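Local coordinates for secreted protein (Streptomyces lividans TK24, PDB 5LXZ), which probably acts as a copper metalloradical oxidase of family AA5, related to galactose oxidase, at residues A[220-224]-A[242-248]; A[74-78]-A[223-227]. The protein carries 1 engineered substitution. All blocks are in the same frame, centred on the assembly; numbering follows the deposited sequence. Where two conformers were deposited one is given.

Contact 1: residues A[220-224]-A[242-248]; sequences FQGIR and MHEARAY. Engineered in segment 242-248: A247 (natural residue Trp). With CU (copper (II) ion), chain B.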
loop_
_atom_site.group_PDB
_atom_site.type_symbol
_atom_site.label_atom_id
_atom_site.label_comp_id
_atom_site.label_asym_id
_atom_site.label_seq_id
_atom_site.Cartn_x
_atom_site.Cartn_y
_atom_site.Cartn_z
ATOM N N PHE A 220 16.658 -7.512 -1.954
ATOM C CA PHE A 220 15.862 -6.465 -1.414
ATOM C C PHE A 220 15.830 -6.538 0.135
ATOM O O PHE A 220 15.338 -7.526 0.650
ATOM C CB PHE A 220 14.516 -6.695 -2.065
ATOM C CG PHE A 220 13.471 -5.695 -1.693
ATOM C CD1 PHE A 220 13.806 -4.402 -1.447
ATOM C CD2 PHE A 220 12.130 -6.067 -1.659
ATOM C CE1 PHE A 220 12.839 -3.468 -1.123
ATOM C CE2 PHE A 220 11.160 -5.149 -1.313
ATOM C CZ PHE A 220 11.510 -3.847 -1.056
ATOM N N GLN A 221 16.336 -5.512 0.856
ATOM C CA GLN A 221 16.628 -5.602 2.285
ATOM C C GLN A 221 16.024 -4.410 3.016
ATOM O O GLN A 221 16.159 -3.295 2.518
ATOM C CB GLN A 221 18.128 -5.519 2.488
ATOM C CG GLN A 221 18.903 -6.697 1.853
ATOM C CD GLN A 221 20.418 -6.523 1.922
ATOM O OE1 GLN A 221 20.938 -5.471 2.222
ATOM N NE2 GLN A 221 21.126 -7.579 1.628
ATOM N N GLY A 222 15.446 -4.662 4.178
ATOM C CA GLY A 222 14.748 -3.616 4.959
ATOM C C GLY A 222 15.628 -2.886 5.932
ATOM O O GLY A 222 16.717 -3.350 6.295
ATOM N N ILE A 223 15.103 -1.761 6.442
ATOM C CA ILE A 223 15.728 -0.992 7.501
ATOM C C ILE A 223 14.723 -0.714 8.635
ATOM O O ILE A 223 13.525 -0.947 8.459
ATOM C CB ILE A 223 16.275 0.328 6.949
ATOM C CG1 ILE A 223 15.136 1.254 6.494
ATOM C CG2 ILE A 223 17.307 0.054 5.838
ATOM C CD1 ILE A 223 15.615 2.596 5.959
ATOM N N ARG A 224 15.240 -0.301 9.790
ATOM C CA ARG A 224 14.449 -0.080 10.991
ATOM C C ARG A 224 13.980 1.356 11.160
ATOM O O ARG A 224 13.176 1.623 12.052
ATOM C CB ARG A 224 15.238 -0.468 12.231
ATOM C CG ARG A 224 15.667 -1.912 12.251
ATOM C CD ARG A 224 16.475 -2.302 13.499
ATOM N NE ARG A 224 16.749 -3.733 13.355
ATOM C CZ ARG A 224 17.714 -4.286 12.585
ATOM N NH1 ARG A 224 18.595 -3.543 11.902
ATOM N NH2 ARG A 224 17.808 -5.615 12.487
ATOM N N MET A 242 12.156 1.104 14.681
ATOM C CA MET A 242 11.498 -0.144 14.985
ATOM C C MET A 242 12.505 -1.188 15.487
ATOM O O MET A 242 13.709 -1.101 15.215
ATOM C CB MET A 242 10.801 -0.710 13.742
ATOM C CG MET A 242 9.685 0.165 13.288
ATOM S SD MET A 242 8.833 -0.491 11.838
ATOM C CE MET A 242 10.156 -0.482 10.640
ATOM N N HIS A 243 12.003 -2.174 16.216
ATOM C CA HIS A 243 12.834 -3.327 16.563
ATOM C C HIS A 243 13.216 -4.139 15.342
ATOM O O HIS A 243 14.350 -4.595 15.206
ATOM C CB HIS A 243 12.108 -4.186 17.577
ATOM C CG HIS A 243 11.859 -3.487 18.870
ATOM N ND1 HIS A 243 12.797 -3.453 19.876
ATOM C CD2 HIS A 243 10.810 -2.764 19.307
ATOM C CE1 HIS A 243 12.320 -2.744 20.883
ATOM N NE2 HIS A 243 11.113 -2.328 20.569
ATOM N N GLU A 244 12.244 -4.356 14.445
ATOM C CA GLU A 244 12.457 -5.105 13.224
ATOM C C GLU A 244 12.765 -4.202 12.044
ATOM O O GLU A 244 12.153 -3.158 11.878
ATOM C CB GLU A 244 11.220 -5.914 12.880
ATOM C CG GLU A 244 10.827 -6.941 13.917
ATOM C CD GLU A 244 11.796 -8.114 13.989
ATOM O OE1 GLU A 244 12.306 -8.549 12.926
ATOM O OE2 GLU A 244 12.025 -8.640 15.114
ATOM N N ALA A 245 13.712 -4.617 11.213
ATOM C CA ALA A 245 13.922 -4.018 9.908
ATOM C C ALA A 245 12.766 -4.466 9.018
ATOM O O ALA A 245 12.394 -5.642 9.039
ATOM C CB ALA A 245 15.236 -4.484 9.343
ATOM N N ARG A 246 12.179 -3.520 8.281
ATOM C CA ARG A 246 11.011 -3.819 7.461
ATOM C C ARG A 246 11.029 -3.009 6.184
ATOM O O ARG A 246 10.902 -1.801 6.219
ATOM C CB ARG A 246 9.703 -3.519 8.207
ATOM C CG ARG A 246 9.568 -4.148 9.593
ATOM C CD ARG A 246 8.261 -3.625 10.208
ATOM N NE ARG A 246 8.180 -4.026 11.594
ATOM C CZ ARG A 246 7.661 -5.174 12.041
ATOM N NH1 ARG A 246 7.072 -6.034 11.252
ATOM N NH2 ARG A 246 7.689 -5.478 13.337
ATOM N N ALA A 247 11.184 -3.696 5.055
ATOM C CA ALA A 247 10.817 -3.170 3.755
ATOM C C ALA A 247 9.408 -3.621 3.478
ATOM O O ALA A 247 9.111 -4.818 3.496
ATOM C CB ALA A 247 11.737 -3.665 2.635
ATOM N N TYR A 248 8.524 -2.660 3.197
ATOM C CA TYR A 248 7.113 -2.895 2.835
ATOM C C TYR A 248 6.205 -3.286 4.015
ATOM O O TYR A 248 5.341 -4.169 3.902
ATOM C CB TYR A 248 6.956 -3.953 1.755
ATOM C CG TYR A 248 7.417 -3.646 0.390
ATOM C CD1 TYR A 248 8.053 -2.457 0.050
ATOM C CD2 TYR A 248 7.130 -4.569 -0.597
ATOM C CE1 TYR A 248 8.436 -2.238 -1.254
ATOM C CE2 TYR A 248 7.527 -4.362 -1.872
ATOM C CZ TYR A 248 8.166 -3.207 -2.198
ATOM O OH TYR A 248 8.494 -3.086 -3.509
HETATM CU CU CU B . 7.886 -1.361 -4.458
HETATM O O HOH W 1 9.866 -2.158 -4.924
#
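R224 buries the most surface here, followed by F220 and A245. R224 NE donates a hydrogen bond to H243 O at 3.2 Å, and its backbone O accepts one from M242 N at 2.9 Å. The face of its guanidinium lies over A245 CB, and R224 CG is 3.9 Å from that methyl. A245 CA also makes a CH···O contact to I223 O at 3.4 Å. The same carbonyl takes a nearly straight hydrogen bond from R246 N, 2.9 Å from I223 O. G222 lets the backbones come close, with its CA 3.6 Å from A247 N; a CB there would clash with A247 N. F220 sits at the copper end. Its edge meets the face of the Y248 ring, with F220 CZ 3.5 Å from Y248 CE1 and the planes at 68°. F220 CZ also lies 3.7 Å from CB of the engineered A247, a Trp in the natural sequence. Y248 OH binds copper at 2.1 Å in a site completed by Y460, H461 and H548, consistent with the galactose oxidase family; it is also hydrogen-bonded to Y460. Strand 91-102 pairs with strand 218-222, while M242 and R246 touch strand 259-262 of the following propeller blade.

Contact 2: residues A[74-78]-A[223-227]; sequences TPSDL and IRDAF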
loop_
_atom_site.group_PDB
_atom_site.type_symbol
_atom_site.label_atom_id
_atom_site.label_comp_id
_atom_site.label_asym_id
_atom_site.label_seq_id
_atom_site.Cartn_x
_atom_site.Cartn_y
_atom_site.Cartn_z
ATOM N N THR A 74 15.803 14.323 2.679
ATOM C CA THR A 74 15.320 12.973 2.936
ATOM C C THR A 74 16.441 12.181 3.578
ATOM O O THR A 74 17.430 11.860 2.912
ATOM C CB THR A 74 14.799 12.351 1.650
ATOM O OG1 THR A 74 13.830 13.264 1.127
ATOM C CG2 THR A 74 14.155 10.998 1.919
ATOM N N PRO A 75 16.292 11.833 4.865
ATOM C CA PRO A 75 17.418 11.289 5.631
ATOM C C PRO A 75 17.766 9.822 5.395
ATOM O O PRO A 75 18.894 9.381 5.712
ATOM C CB PRO A 75 16.950 11.506 7.080
ATOM C CG PRO A 75 15.466 11.349 6.986
ATOM C CD PRO A 75 15.128 12.097 5.730
ATOM N N SER A 76 16.825 9.044 4.860
ATOM C CA SER A 76 16.997 7.604 4.662
ATOM C C SER A 76 16.258 7.223 3.394
ATOM O O SER A 76 15.499 8.022 2.876
ATOM C CB SER A 76 16.378 6.793 5.829
ATOM O OG SER A 76 17.055 7.105 7.009
ATOM N N ASP A 77 16.458 5.993 2.955
ATOM C CA ASP A 77 15.772 5.517 1.761
ATOM C C ASP A 77 14.334 5.116 2.110
ATOM O O ASP A 77 14.064 3.940 2.354
ATOM C CB ASP A 77 16.484 4.370 1.062
ATOM C CG ASP A 77 16.072 4.258 -0.376
ATOM O OD1 ASP A 77 15.081 4.931 -0.728
ATOM O OD2 ASP A 77 16.729 3.545 -1.172
ATOM N N LEU A 78 13.454 6.105 2.033
ATOM C CA LEU A 78 12.036 5.958 2.431
ATOM C C LEU A 78 11.153 5.345 1.377
ATOM O O LEU A 78 9.957 5.212 1.570
ATOM C CB LEU A 78 11.482 7.284 2.871
ATOM C CG LEU A 78 12.237 7.883 4.031
ATOM C CD1 LEU A 78 11.556 9.181 4.419
ATOM C CD2 LEU A 78 12.403 6.922 5.203
ATOM N N ILE A 223 15.103 -1.761 6.442
ATOM C CA ILE A 223 15.728 -0.992 7.501
ATOM C C ILE A 223 14.723 -0.714 8.635
ATOM O O ILE A 223 13.525 -0.947 8.459
ATOM C CB ILE A 223 16.275 0.328 6.949
ATOM C CG1 ILE A 223 15.136 1.254 6.494
ATOM C CG2 ILE A 223 17.307 0.054 5.838
ATOM C CD1 ILE A 223 15.615 2.596 5.959
ATOM N N ARG A 224 15.240 -0.301 9.790
ATOM C CA ARG A 224 14.449 -0.080 10.991
ATOM C C ARG A 224 13.980 1.356 11.160
ATOM O O ARG A 224 13.176 1.623 12.052
ATOM C CB ARG A 224 15.238 -0.468 12.231
ATOM C CG ARG A 224 15.667 -1.912 12.251
ATOM C CD ARG A 224 16.475 -2.302 13.499
ATOM N NE ARG A 224 16.749 -3.733 13.355
ATOM C CZ ARG A 224 17.714 -4.286 12.585
ATOM N NH1 ARG A 224 18.595 -3.543 11.902
ATOM N NH2 ARG A 224 17.808 -5.615 12.487
ATOM N N ASP A 225 14.510 2.277 10.365
ATOM C CA ASP A 225 14.333 3.702 10.572
ATOM C C ASP A 225 12.885 4.127 10.667
ATOM O O ASP A 225 12.043 3.627 9.902
ATOM C CB ASP A 225 14.950 4.511 9.432
ATOM C CG ASP A 225 16.436 4.251 9.228
ATOM O OD1 ASP A 225 16.946 3.142 9.505
ATOM O OD2 ASP A 225 17.106 5.186 8.718
ATOM N N ALA A 226 12.600 5.081 11.529
ATOM C CA ALA A 226 11.293 5.688 11.629
ATOM C C ALA A 226 11.354 7.174 11.844
ATOM O O ALA A 226 12.248 7.687 12.574
ATOM C CB ALA A 226 10.499 5.047 12.729
ATOM N N PHE A 227 10.387 7.887 11.274
ATOM C CA PHE A 227 10.341 9.335 11.385
ATOM C C PHE A 227 8.890 9.766 11.538
ATOM O O PHE A 227 7.983 9.045 11.147
ATOM C CB PHE A 227 10.858 9.985 10.088
ATOM C CG PHE A 227 12.254 9.606 9.726
ATOM C CD1 PHE A 227 12.522 8.438 9.035
ATOM C CD2 PHE A 227 13.320 10.372 10.195
ATOM C CE1 PHE A 227 13.825 8.065 8.739
ATOM C CE2 PHE A 227 14.626 9.970 9.923
ATOM C CZ PHE A 227 14.869 8.849 9.192
#
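This contact lies at the join between two consecutive blades of the β-propeller. Residues 74-78 form the link from strand 69-71, at the outer end of one blade, to strand 81-85, which begins the next. Residues 223-227 lead into strand 226-230 of that second blade. One hydrogen bond joins the segments: S76 OG donates to D225 OD2 at a short 2.6 Å. F227 gives the largest apolar surface. P75 CG packs 3.4 Å from F227 CE2, and L78 CD2 lies 4.0 Å from F227 CE1. S76 OG approaches the edge of the same ring, 3.5 Å from F227 CZ. I223 extends the packing at the other end, where I223 CD1 is 4.1 Å from D77 O and 4.3 Å from S76 CB. D77 is the centre of an inverse gamma turn. Its carboxylate leads away from residues 223-227 and is hydrogen-bonded to S45. Y236, on the neighbouring strand 235-238, touches P75, L78 and F227 and so adds to the apolar cluster. A blade-to-blade crossing packed against strands of the blade it enters fits the kelch-type propeller of the galactose oxidase family.

How the contacts relate
Contact 2 comes first along the chain. Residues 74-78 leave one propeller blade and meet 223-227 after a long excursion of 144 residues, which includes the GlxA β-barrel domain. Contact 1 closes a much shorter loop. Its 17 intervening residues carry strands 226-230 and 235-238 before the chain reaches 242-248 and the copper ligand Y248. The loops neither nest nor cross. One follows the other, because contact 1 begins on the stretch where contact 2 ends, and the segments overlap there at I223 and R224. Their centres are about 9 Å apart. The return from the insertion is therefore tied to the link entering its blade and to the link leaving it.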